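Long-range contacts in single-strand DNA-binding protein (Agrobacterium tumefaciens, PDB 3BTP), which binds single-stranded DNA without regard to base composition and mediates nuclear uptake of the transferred T-DNA during plant transformation by Agrobacterium: residues E116-R121 / G130-N135; A143-S148 / G207-D212; P161-F166 / F254-L259; I169-Q174 / Q193-V198. All coordinates share one frame; numbering follows the deposited sequence.

Contact 1: E116-R121 / G130-N135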
loop_
_atom_site.group_PDB
_atom_site.type_symbol
_atom_site.label_atom_id
_atom_site.label_comp_id
_atom_site.label_asym_id
_atom_site.label_seq_id
_atom_site.Cartn_x
_atom_site.Cartn_y
_atom_site.Cartn_z
ATOM N N GLU A 116 14.482 -11.373 7.252
ATOM C CA GLU A 116 14.260 -9.956 7.595
ATOM C C GLU A 116 15.175 -8.993 6.774
ATOM O O GLU A 116 14.944 -7.771 6.743
ATOM C CB GLU A 116 14.441 -9.769 9.123
ATOM C CG GLU A 116 15.893 -9.998 9.671
ATOM C CD GLU A 116 16.078 -9.567 11.208
ATOM O OE1 GLU A 116 15.203 -8.891 11.843
ATOM O OE2 GLU A 116 17.134 -9.910 11.780
ATOM N N TYR A 117 16.254 -9.558 6.172
ATOM C CA TYR A 117 16.982 -8.871 5.118
ATOM C C TYR A 117 17.493 -9.824 4.041
ATOM O O TYR A 117 17.616 -11.057 4.254
ATOM C CB TYR A 117 18.045 -7.831 5.628
ATOM C CG TYR A 117 19.302 -8.466 6.231
ATOM C CD1 TYR A 117 20.361 -8.895 5.404
ATOM C CD2 TYR A 117 19.393 -8.690 7.628
ATOM C CE1 TYR A 117 21.500 -9.506 5.930
ATOM C CE2 TYR A 117 20.534 -9.255 8.176
ATOM C CZ TYR A 117 21.576 -9.679 7.322
ATOM O OH TYR A 117 22.676 -10.273 7.863
ATOM N N ILE A 118 17.723 -9.226 2.873
ATOM C CA ILE A 118 18.353 -9.849 1.748
ATOM C C ILE A 118 19.550 -8.952 1.330
ATOM O O ILE A 118 19.418 -7.729 1.254
ATOM C CB ILE A 118 17.364 -9.993 0.569
ATOM C CG1 ILE A 118 16.097 -10.800 0.967
ATOM C CG2 ILE A 118 18.048 -10.591 -0.652
ATOM C CD1 ILE A 118 14.995 -10.740 -0.042
ATOM N N LEU A 119 20.704 -9.565 1.049
ATOM C CA LEU A 119 21.877 -8.841 0.538
ATOM C C LEU A 119 21.962 -9.022 -0.949
ATOM O O LEU A 119 22.033 -10.164 -1.432
ATOM C CB LEU A 119 23.198 -9.366 1.188
ATOM C CG LEU A 119 23.371 -8.947 2.668
ATOM C CD1 LEU A 119 24.806 -9.289 3.103
ATOM C CD2 LEU A 119 23.079 -7.404 2.960
ATOM N N VAL A 120 21.903 -7.918 -1.694
ATOM C CA VAL A 120 21.963 -8.035 -3.158
ATOM C C VAL A 120 23.318 -7.570 -3.670
ATOM O O VAL A 120 23.860 -6.580 -3.197
ATOM C CB VAL A 120 20.831 -7.259 -3.904
ATOM C CG1 VAL A 120 20.821 -7.634 -5.417
ATOM C CG2 VAL A 120 19.451 -7.523 -3.246
ATOM N N ARG A 121 23.833 -8.281 -4.666
ATOM C CA ARG A 121 25.098 -7.899 -5.312
ATOM C C ARG A 121 25.009 -7.926 -6.818
ATOM O O ARG A 121 24.208 -8.667 -7.390
ATOM C CB ARG A 121 26.261 -8.776 -4.810
ATOM C CG ARG A 121 26.122 -10.206 -5.208
ATOM C CD ARG A 121 26.834 -11.162 -4.203
ATOM N NE ARG A 121 26.695 -12.552 -4.678
ATOM C CZ ARG A 121 25.828 -13.463 -4.204
ATOM N NH1 ARG A 121 24.964 -13.164 -3.213
ATOM N NH2 ARG A 121 25.787 -14.669 -4.752
ATOM N N GLY A 130 21.207 -12.473 -4.973
ATOM C CA GLY A 130 20.794 -12.100 -3.610
ATOM C C GLY A 130 21.028 -13.259 -2.681
ATOM O O GLY A 130 20.896 -14.393 -3.067
ATOM N N THR A 131 21.376 -12.963 -1.441
ATOM C CA THR A 131 21.277 -13.974 -0.388
ATOM C C THR A 131 20.524 -13.516 0.850
ATOM O O THR A 131 20.737 -12.448 1.385
ATOM C CB THR A 131 22.631 -14.808 -0.123
ATOM O OG1 THR A 131 22.878 -14.997 1.268
ATOM C CG2 THR A 131 23.769 -14.205 -0.777
ATOM N N THR A 132 19.554 -14.324 1.220
ATOM C CA THR A 132 18.760 -14.022 2.392
ATOM C C THR A 132 19.606 -14.163 3.637
ATOM O O THR A 132 20.473 -15.058 3.699
ATOM C CB THR A 132 17.531 -14.976 2.450
ATOM O OG1 THR A 132 16.849 -14.864 1.193
ATOM C CG2 THR A 132 16.569 -14.572 3.579
ATOM N N LYS A 133 19.342 -13.344 4.634
ATOM C CA LYS A 133 20.095 -13.402 5.870
ATOM C C LYS A 133 20.386 -14.846 6.362
ATOM O O LYS A 133 21.553 -15.185 6.622
ATOM C CB LYS A 133 19.368 -12.592 6.970
ATOM C CG LYS A 133 19.677 -13.077 8.451
ATOM C CD LYS A 133 18.852 -12.330 9.530
ATOM C CE LYS A 133 19.687 -12.208 10.792
ATOM N NZ LYS A 133 18.978 -11.621 12.014
ATOM N N CYS A 134 19.357 -15.694 6.461
ATOM C CA CYS A 134 19.537 -17.077 7.002
ATOM C C CYS A 134 20.406 -18.020 6.136
ATOM O O CYS A 134 20.763 -19.100 6.619
ATOM C CB CYS A 134 18.173 -17.774 7.211
ATOM S SG CYS A 134 17.237 -17.968 5.613
ATOM N N ASN A 135 20.663 -17.659 4.865
ATOM C CA ASN A 135 21.470 -18.471 3.927
ATOM C C ASN A 135 22.931 -18.008 3.847
ATOM O O ASN A 135 23.736 -18.661 3.205
ATOM C CB ASN A 135 20.870 -18.475 2.514
ATOM C CG ASN A 135 19.564 -19.290 2.424
ATOM O OD1 ASN A 135 19.252 -20.086 3.299
ATOM N ND2 ASN A 135 18.829 -19.126 1.339
#
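K133 lays its aliphatic chain across the ring of Y117. CB stands over the ring centre, 3.7 Å from the Y117 centroid and 12° off the normal, a CH-pi contact, and CD passes 3.8 Å from Y117 CE2. The K133 side chain leaves with CG anti to the backbone N (chi1 154°) and continues past the ring to E116, where NZ meets OE2 from the anti side in a salt bridge modelled at a short 2.5 Å. The other oxygen of E116 pairs with R112, so each carboxylate oxygen has a cationic partner. Backbone bonding fixes the register: K133 N donates to Y117 O at 2.9 Å. T131 and L119 form a hydrogen-bonded antiparallel pair, T131 N to L119 O and L119 N to T131 O, both 2.9 Å. L119 and T131 project from one face of the sheet. I118, V120 and T132 occupy the other, where I118 and T132 touch I272, V120 touches F274, and T132 OG1 is hydrogen-bonded to N270 O. G130, facing V120, brings its CA to 3.2 Å from L119 O. The whole is an antiparallel beta hairpin, strands 117-124 and 127-132, at one edge of a four-stranded sheet.

Contact 2: A143-S148 / G207-D212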
loop_
_atom_site.group_PDB
_atom_site.type_symbol
_atom_site.label_atom_id
_atom_site.label_comp_id
_atom_site.label_asym_id
_atom_site.label_seq_id
_atom_site.Cartn_x
_atom_site.Cartn_y
_atom_site.Cartn_z
ATOM N N ALA A 143 32.260 -3.616 5.231
ATOM C CA ALA A 143 32.482 -3.295 3.812
ATOM C C ALA A 143 31.487 -4.023 2.874
ATOM O O ALA A 143 30.907 -3.433 1.946
ATOM C CB ALA A 143 33.957 -3.645 3.405
ATOM N N GLU A 144 31.380 -5.332 3.078
ATOM C CA GLU A 144 30.412 -6.117 2.347
ATOM C C GLU A 144 28.952 -5.591 2.543
ATOM O O GLU A 144 28.233 -5.317 1.571
ATOM C CB GLU A 144 30.540 -7.601 2.703
ATOM C CG GLU A 144 29.577 -8.375 1.753
ATOM C CD GLU A 144 29.535 -9.885 1.935
ATOM O OE1 GLU A 144 30.498 -10.513 2.515
ATOM O OE2 GLU A 144 28.517 -10.420 1.429
ATOM N N PHE A 145 28.552 -5.411 3.793
ATOM C CA PHE A 145 27.261 -4.746 4.145
ATOM C C PHE A 145 27.088 -3.411 3.422
ATOM O O PHE A 145 26.045 -3.184 2.801
ATOM C CB PHE A 145 27.105 -4.553 5.662
ATOM C CG PHE A 145 26.725 -5.822 6.438
ATOM C CD1 PHE A 145 25.581 -6.568 6.084
ATOM C CD2 PHE A 145 27.449 -6.204 7.610
ATOM C CE1 PHE A 145 25.191 -7.641 6.799
ATOM C CE2 PHE A 145 27.088 -7.345 8.376
ATOM C CZ PHE A 145 25.945 -8.089 7.960
ATOM N N ASN A 146 28.085 -2.517 3.487
ATOM C CA ASN A 146 28.022 -1.210 2.822
ATOM C C ASN A 146 28.143 -1.159 1.317
ATOM O O ASN A 146 27.851 -0.104 0.716
ATOM C CB ASN A 146 28.974 -0.200 3.449
ATOM C CG ASN A 146 28.473 0.303 4.846
ATOM O OD1 ASN A 146 29.278 0.629 5.707
ATOM N ND2 ASN A 146 27.144 0.325 5.059
ATOM N N ALA A 147 28.570 -2.254 0.694
ATOM C CA ALA A 147 28.751 -2.370 -0.773
ATOM C C ALA A 147 27.569 -3.039 -1.425
ATOM O O ALA A 147 27.379 -2.909 -2.638
ATOM C CB ALA A 147 29.985 -3.230 -1.097
ATOM N N SER A 148 26.833 -3.839 -0.636
ATOM C CA SER A 148 25.584 -4.486 -1.094
ATOM C C SER A 148 24.439 -3.485 -1.182
ATOM O O SER A 148 24.419 -2.487 -0.438
ATOM C CB SER A 148 25.148 -5.614 -0.116
ATOM O OG SER A 148 26.187 -6.549 0.008
ATOM N N GLY A 207 22.236 -7.559 13.537
ATOM C CA GLY A 207 23.629 -7.985 13.402
ATOM C C GLY A 207 24.359 -7.390 12.213
ATOM O O GLY A 207 25.400 -7.899 11.811
ATOM N N ILE A 208 23.817 -6.304 11.652
ATOM C CA ILE A 208 24.394 -5.626 10.485
ATOM C C ILE A 208 25.402 -4.566 10.937
ATOM O O ILE A 208 25.047 -3.652 11.649
ATOM C CB ILE A 208 23.232 -4.972 9.589
ATOM C CG1 ILE A 208 22.234 -6.038 9.144
ATOM C CG2 ILE A 208 23.777 -4.230 8.404
ATOM C CD1 ILE A 208 21.089 -5.553 8.268
ATOM N N THR A 209 26.639 -4.623 10.479
ATOM C CA THR A 209 27.625 -3.602 10.883
ATOM C C THR A 209 27.881 -2.475 9.878
ATOM O O THR A 209 28.449 -1.452 10.230
ATOM C CB THR A 209 28.965 -4.273 11.232
ATOM O OG1 THR A 209 29.324 -5.176 10.180
ATOM C CG2 THR A 209 28.869 -5.040 12.559
ATOM N N GLY A 210 27.494 -2.664 8.616
ATOM C CA GLY A 210 27.503 -1.597 7.635
ATOM C C GLY A 210 26.089 -1.013 7.531
ATOM O O GLY A 210 25.168 -1.653 7.007
ATOM N N THR A 211 25.953 0.190 8.079
ATOM C CA THR A 211 24.700 0.849 8.386
ATOM C C THR A 211 24.519 2.163 7.619
ATOM O O THR A 211 23.643 2.970 8.011
ATOM C CB THR A 211 24.539 1.218 9.891
ATOM O OG1 THR A 211 25.457 2.255 10.241
ATOM C CG2 THR A 211 24.620 0.033 10.853
ATOM N N ASP A 212 25.274 2.357 6.509
ATOM C CA ASP A 212 25.067 3.529 5.625
ATOM C C ASP A 212 23.631 3.593 5.119
ATOM O O ASP A 212 23.043 2.601 4.847
ATOM C CB ASP A 212 26.054 3.536 4.446
ATOM C CG ASP A 212 27.504 3.870 4.885
ATOM O OD1 ASP A 212 27.774 4.166 6.083
ATOM O OD2 ASP A 212 28.383 3.808 4.015
#
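F145 and N146 belong to the C-terminal part of helix 142-147, and through them the end of this helix packs on the irregular loop 207-212 that leaves the long helix 186-206. F145 CB starts against the backbone of G210, 3.5 Å from G210 N; lacking a side chain, G210 lets the two backbones approach this closely. CG of F145 lies anti to the carbonyl carbon, beside the backbone N (chi1 -77°). On one face of the ring I208 CG2 sits 3.9 Å from the centroid, 17° off the normal and displaced toward the rim, a CH-pi contact whose nearest ring atom is CD1. At the ring edge, near its plane, T209 OG1 lies 3.3 Å from F145 CD2, and F145 CE2 has T209 N at 3.5 Å. CZ, at the tip, reaches I208 CA and G207 O, the latter at 3.9 Å; G207, just past the end of helix 186-206, has a positive phi. Y117 and L119 of the neighbouring sheet also touch F145, which is therefore buried. N146 takes the next step along the loop: its amide group stacks on the carboxylate of D212, the planes 10° apart, with N146 CG 3.6 Å from D212 OD2 and 3.5 Å from G210 CA. One arginine joins the two segments from outside, R150 donating from NH1 to F145 O and from NH2 to D212 O.

Contact 3: P161-F166 / F254-L259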
loop_
_atom_site.group_PDB
_atom_site.type_symbol
_atom_site.label_atom_id
_atom_site.label_comp_id
_atom_site.label_asym_id
_atom_site.label_seq_id
_atom_site.Cartn_x
_atom_site.Cartn_y
_atom_site.Cartn_z
ATOM N N PRO A 161 15.016 -0.811 0.236
ATOM C CA PRO A 161 16.456 -0.527 0.214
ATOM C C PRO A 161 16.670 0.604 1.182
ATOM O O PRO A 161 15.693 1.207 1.607
ATOM C CB PRO A 161 16.725 -0.124 -1.264
ATOM C CG PRO A 161 15.390 0.511 -1.737
ATOM C CD PRO A 161 14.267 -0.147 -0.877
ATOM N N PRO A 162 17.938 0.897 1.554
ATOM C CA PRO A 162 18.275 1.651 2.748
ATOM C C PRO A 162 17.728 3.078 2.900
ATOM O O PRO A 162 17.251 3.358 3.974
ATOM C CB PRO A 162 19.837 1.622 2.749
ATOM C CG PRO A 162 20.139 0.362 2.003
ATOM C CD PRO A 162 19.161 0.397 0.895
ATOM N N PRO A 163 17.874 3.972 1.853
ATOM C CA PRO A 163 17.432 5.388 1.999
ATOM C C PRO A 163 15.920 5.451 2.225
ATOM O O PRO A 163 15.454 6.302 2.979
ATOM C CB PRO A 163 17.714 6.015 0.634
ATOM C CG PRO A 163 18.022 4.833 -0.352
ATOM C CD PRO A 163 18.416 3.663 0.502
ATOM N N LEU A 164 15.182 4.488 1.638
ATOM C CA LEU A 164 13.741 4.348 1.859
ATOM C C LEU A 164 13.352 3.649 3.142
ATOM O O LEU A 164 12.427 4.045 3.747
ATOM C CB LEU A 164 13.092 3.649 0.643
ATOM C CG LEU A 164 13.290 4.363 -0.719
ATOM C CD1 LEU A 164 12.609 3.586 -1.800
ATOM C CD2 LEU A 164 12.861 5.806 -0.801
ATOM N N ALA A 165 14.026 2.568 3.530
ATOM C CA ALA A 165 13.790 1.979 4.822
ATOM C C ALA A 165 13.966 2.973 5.945
ATOM O O ALA A 165 13.197 2.967 6.906
ATOM C CB ALA A 165 14.726 0.628 5.059
ATOM N N PHE A 166 15.016 3.800 5.859
ATOM C CA PHE A 166 15.273 4.835 6.856
ATOM C C PHE A 166 14.105 5.838 6.961
ATOM O O PHE A 166 13.581 6.096 8.052
ATOM C CB PHE A 166 16.559 5.579 6.503
ATOM C CG PHE A 166 16.999 6.581 7.594
ATOM C CD1 PHE A 166 17.745 6.182 8.694
ATOM C CD2 PHE A 166 16.692 7.896 7.496
ATOM C CE1 PHE A 166 18.102 7.112 9.686
ATOM C CE2 PHE A 166 17.058 8.799 8.474
ATOM C CZ PHE A 166 17.749 8.393 9.562
ATOM N N PHE A 254 23.613 1.740 -6.827
ATOM C CA PHE A 254 23.348 0.331 -6.576
ATOM C C PHE A 254 22.869 0.136 -5.121
ATOM O O PHE A 254 21.843 -0.463 -4.901
ATOM C CB PHE A 254 24.560 -0.571 -6.879
ATOM C CG PHE A 254 24.309 -2.011 -6.505
ATOM C CD1 PHE A 254 23.278 -2.733 -7.094
ATOM C CD2 PHE A 254 25.060 -2.623 -5.536
ATOM C CE1 PHE A 254 23.010 -4.053 -6.678
ATOM C CE2 PHE A 254 24.791 -3.916 -5.136
ATOM C CZ PHE A 254 23.793 -4.620 -5.730
ATOM N N GLN A 255 23.607 0.678 -4.159
ATOM C CA GLN A 255 23.325 0.572 -2.757
ATOM C C GLN A 255 22.039 1.203 -2.335
ATOM O O GLN A 255 21.451 0.733 -1.372
ATOM C CB GLN A 255 24.416 1.229 -1.955
ATOM C CG GLN A 255 25.701 0.454 -1.902
ATOM C CD GLN A 255 26.642 0.875 -3.003
ATOM O OE1 GLN A 255 26.342 1.782 -3.766
ATOM N NE2 GLN A 255 27.775 0.187 -3.117
ATOM N N ALA A 256 21.646 2.310 -2.996
ATOM C CA ALA A 256 20.368 2.972 -2.759
ATOM C C ALA A 256 19.177 2.185 -3.273
ATOM O O ALA A 256 18.064 2.512 -2.935
ATOM C CB ALA A 256 20.364 4.388 -3.319
ATOM N N GLY A 257 19.392 1.142 -4.068
ATOM C CA GLY A 257 18.260 0.310 -4.567
ATOM C C GLY A 257 17.788 0.742 -5.950
ATOM O O GLY A 257 16.853 0.153 -6.538
ATOM N N SER A 258 18.471 1.749 -6.515
ATOM C CA SER A 258 18.046 2.293 -7.785
ATOM C C SER A 258 18.584 1.594 -9.023
ATOM O O SER A 258 18.642 2.214 -10.074
ATOM C CB SER A 258 18.146 3.838 -7.801
ATOM O OG SER A 258 16.841 4.360 -7.312
ATOM N N LEU A 259 18.907 0.296 -8.912
ATOM C CA LEU A 259 19.445 -0.495 -9.995
ATOM C C LEU A 259 19.023 -1.945 -10.002
ATOM O O LEU A 259 19.738 -2.746 -10.590
ATOM C CB LEU A 259 21.014 -0.480 -10.022
ATOM C CG LEU A 259 21.803 0.771 -10.511
ATOM C CD1 LEU A 259 23.360 0.544 -10.669
ATOM C CD2 LEU A 259 21.255 1.344 -11.810
#
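P161, at the N-cap of helix 162-167, and P162 and P163, in its first turn, press against the type I beta turn F254-G257, which lies in the loop between strands 243-245 and 263-266. The proline rings meet the turn mostly at its carbonyl oxygens. A256 O is touched by two of them: P161 CB comes to 3.4 Å of it and P163 CG to 3.5 Å. Q255 O faces P162 instead, with CD 3.2 Å away. Carbon packing is sparse by comparison. P163 CG touches A256 CB at 3.8 Å, and P161 CB rests 3.7 Å from G257 CA, where glycine presents only backbone to the ring. The turn is closed by G257 N donating to F254 O at 3.0 Å, and G257 then takes a positive phi of 95°, which turns the chain onward to S258. On the other side the helix starts with A165 N donating to P161 O at 2.9 Å. Neighbours complete the burial: P161 also touches C149 and L151 of strand 149-153, while P162 lies on W199 of helix 186-206. Proline has no N-H to donate, and the first turn of a helix has no helical acceptor for one, so P162 and P163 can start the helix without giving up a helical bond. P162 CD, next to nitrogen, carries slight positive charge that probably suits Q255 O, and the positive end of the helix dipole would probably favour both Q255 O and A256 O nearby.

Contact 4: I169-Q174 / Q193-V198. Unlike the reference sequence in segment 169-174: L171 (reference Ile).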
loop_
_atom_site.group_PDB
_atom_site.type_symbol
_atom_site.label_atom_id
_atom_site.label_comp_id
_atom_site.label_asym_id
_atom_site.label_seq_id
_atom_site.Cartn_x
_atom_site.Cartn_y
_atom_site.Cartn_z
ATOM N N ILE A 169 10.774 4.930 8.688
ATOM C CA ILE A 169 10.597 5.070 10.138
ATOM C C ILE A 169 9.694 6.281 10.386
ATOM O O ILE A 169 9.907 7.387 9.825
ATOM C CB ILE A 169 11.909 5.141 10.952
ATOM C CG1 ILE A 169 12.834 3.885 10.714
ATOM C CG2 ILE A 169 11.551 5.329 12.477
ATOM C CD1 ILE A 169 14.463 4.139 10.780
ATOM N N ASP A 170 8.626 6.098 11.140
ATOM C CA ASP A 170 7.697 7.229 11.286
ATOM C C ASP A 170 7.941 7.950 12.620
ATOM O O ASP A 170 8.429 7.352 13.564
ATOM C CB ASP A 170 6.231 6.813 11.161
ATOM C CG ASP A 170 5.823 5.910 12.267
ATOM O OD1 ASP A 170 6.633 5.009 12.573
ATOM O OD2 ASP A 170 4.719 6.116 12.867
ATOM N N LEU A 171 7.649 9.241 12.665
ATOM C CA LEU A 171 7.755 9.938 13.952
ATOM C C LEU A 171 6.458 9.826 14.753
ATOM O O LEU A 171 5.371 10.120 14.229
ATOM C CB LEU A 171 8.129 11.422 13.765
ATOM C CG LEU A 171 9.303 11.433 12.755
ATOM C CD1 LEU A 171 9.355 12.794 12.184
ATOM C CD2 LEU A 171 10.663 11.026 13.367
ATOM N N PRO A 172 6.591 9.439 16.022
ATOM C CA PRO A 172 5.536 9.525 17.019
ATOM C C PRO A 172 4.807 10.854 16.966
ATOM O O PRO A 172 5.442 11.925 16.922
ATOM C CB PRO A 172 6.296 9.374 18.331
ATOM C CG PRO A 172 7.379 8.398 17.964
ATOM C CD PRO A 172 7.820 8.860 16.582
ATOM N N GLU A 173 3.480 10.732 16.850
ATOM C CA GLU A 173 2.473 11.770 17.139
ATOM C C GLU A 173 2.893 12.861 18.157
ATOM O O GLU A 173 2.766 14.038 17.877
ATOM C CB GLU A 173 1.172 11.083 17.637
ATOM C CG GLU A 173 0.067 12.050 18.184
ATOM C CD GLU A 173 -0.186 13.241 17.245
ATOM O OE1 GLU A 173 0.038 13.071 16.009
ATOM O OE2 GLU A 173 -0.585 14.338 17.738
ATOM N N GLN A 174 3.389 12.457 19.317
ATOM C CA GLN A 174 3.663 13.412 20.379
ATOM C C GLN A 174 4.886 14.230 20.039
ATOM O O GLN A 174 4.880 15.459 20.160
ATOM C CB GLN A 174 3.818 12.720 21.748
ATOM C CG GLN A 174 2.490 12.155 22.361
ATOM C CD GLN A 174 1.207 13.032 22.144
ATOM O OE1 GLN A 174 0.975 14.052 22.836
ATOM N NE2 GLN A 174 0.357 12.600 21.201
ATOM N N GLN A 193 17.617 12.622 13.850
ATOM C CA GLN A 193 18.240 12.076 15.044
ATOM C C GLN A 193 17.275 11.063 15.598
ATOM O O GLN A 193 17.689 9.992 16.013
ATOM C CB GLN A 193 18.606 13.176 16.121
ATOM C CG GLN A 193 19.799 14.054 15.799
ATOM C CD GLN A 193 20.112 15.205 16.867
ATOM O OE1 GLN A 193 19.205 15.783 17.547
ATOM N NE2 GLN A 193 21.417 15.519 16.997
ATOM N N TYR A 194 15.983 11.374 15.604
ATOM C CA TYR A 194 15.008 10.341 16.040
ATOM C C TYR A 194 15.089 9.033 15.204
ATOM O O TYR A 194 15.169 7.918 15.754
ATOM C CB TYR A 194 13.553 10.854 16.063
ATOM C CG TYR A 194 12.615 9.706 16.468
ATOM C CD1 TYR A 194 12.341 9.442 17.811
ATOM C CD2 TYR A 194 12.087 8.826 15.496
ATOM C CE1 TYR A 194 11.475 8.362 18.204
ATOM C CE2 TYR A 194 11.240 7.743 15.850
ATOM C CZ TYR A 194 10.953 7.512 17.199
ATOM O OH TYR A 194 10.140 6.446 17.536
ATOM N N LYS A 195 15.008 9.157 13.867
ATOM C CA LYS A 195 15.096 7.951 12.984
ATOM C C LYS A 195 16.475 7.245 13.072
ATOM O O LYS A 195 16.547 6.018 12.999
ATOM C CB LYS A 195 14.716 8.306 11.526
ATOM C CG LYS A 195 13.287 8.872 11.349
ATOM C CD LYS A 195 12.933 9.043 9.872
ATOM C CE LYS A 195 11.706 9.831 9.719
ATOM N NZ LYS A 195 11.046 9.616 8.391
ATOM N N LEU A 196 17.559 8.035 13.200
ATOM C CA LEU A 196 18.946 7.501 13.373
ATOM C C LEU A 196 19.050 6.544 14.561
ATOM O O LEU A 196 19.672 5.473 14.449
ATOM C CB LEU A 196 19.996 8.633 13.464
ATOM C CG LEU A 196 21.486 8.261 13.500
ATOM C CD1 LEU A 196 21.927 7.591 12.154
ATOM C CD2 LEU A 196 22.431 9.460 13.865
ATOM N N GLU A 197 18.368 6.840 15.670
ATOM C CA GLU A 197 18.447 5.915 16.810
ATOM C C GLU A 197 17.640 4.641 16.621
ATOM O O GLU A 197 18.032 3.608 17.032
ATOM C CB GLU A 197 18.006 6.564 18.097
ATOM C CG GLU A 197 18.073 8.032 18.127
ATOM C CD GLU A 197 18.102 8.516 19.564
ATOM O OE1 GLU A 197 17.067 8.289 20.285
ATOM O OE2 GLU A 197 19.182 9.065 19.962
ATOM N N VAL A 198 16.473 4.731 16.006
ATOM C CA VAL A 198 15.713 3.544 15.643
ATOM C C VAL A 198 16.546 2.714 14.677
ATOM O O VAL A 198 16.698 1.515 14.854
ATOM C CB VAL A 198 14.365 3.962 15.058
ATOM C CG1 VAL A 198 13.541 2.756 14.691
ATOM C CG2 VAL A 198 13.659 4.818 16.133
#
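I169, L171 and P172 line up along the side of helix 186-206 that carries Y194, K195 and V198, each meeting the helix through a different part of its side chain. Y194 has CG anti to its backbone N (chi1 178°), and the ring meets both L171 and P172. L171 CD2 approaches it obliquely, 3.4 Å from Y194 CD2, the two side chains sliding past each other in opposite directions. P172 comes tip to tip with the far end: P172 CG is 3.4 Å from Y194 OH and P172 CD 3.5 Å from Y194 CZ. One helical turn on, V198 receives I169, with CG2 3.9 Å from V198 CG1. I169 CD1, at a chi2 of 147° that departs from the staggered positions, comes to 3.6 Å of K195 O. The K195 chain is extended beyond CG; its CG lies 3.9 Å from L171 CD2, and the two side chains cross at about a right angle. NZ, at the end, gives a weak hydrogen bond of 2.9 Å to I169 O, but its stronger partner is the carboxylate of E167. W199 of the same helix also touches I169. The lysine thus does two jobs: its methylenes add to the apolar packing, while its ammonium group meets one backbone oxygen weakly and the E167 carboxylate in a salt bridge; the salt bridge would probably favour the charged form.

Overall arrangement
From the N terminus, contact 1 closes first and locally, as the hairpin of strands 117-124 and 127-132. The other three begin after it and interlock. Contact 2 opens at helix 142-147 and closes just past helix 186-206; contact 3 opens inside that loop and closes beyond it, at 254-259, so the two cross. Contact 4, 169-174 with 193-198, is nested inside both. Contacts 1, 2 and 3 touch one another: Y117 meets F145 and I208, V120 packs on F254, and Q255 reaches A147. Contact 4 touches contact 3 alone, through F166 against K195 and L196. Together they tie the N-terminal sheet to helix 186-206 and the loop before strand 263-266.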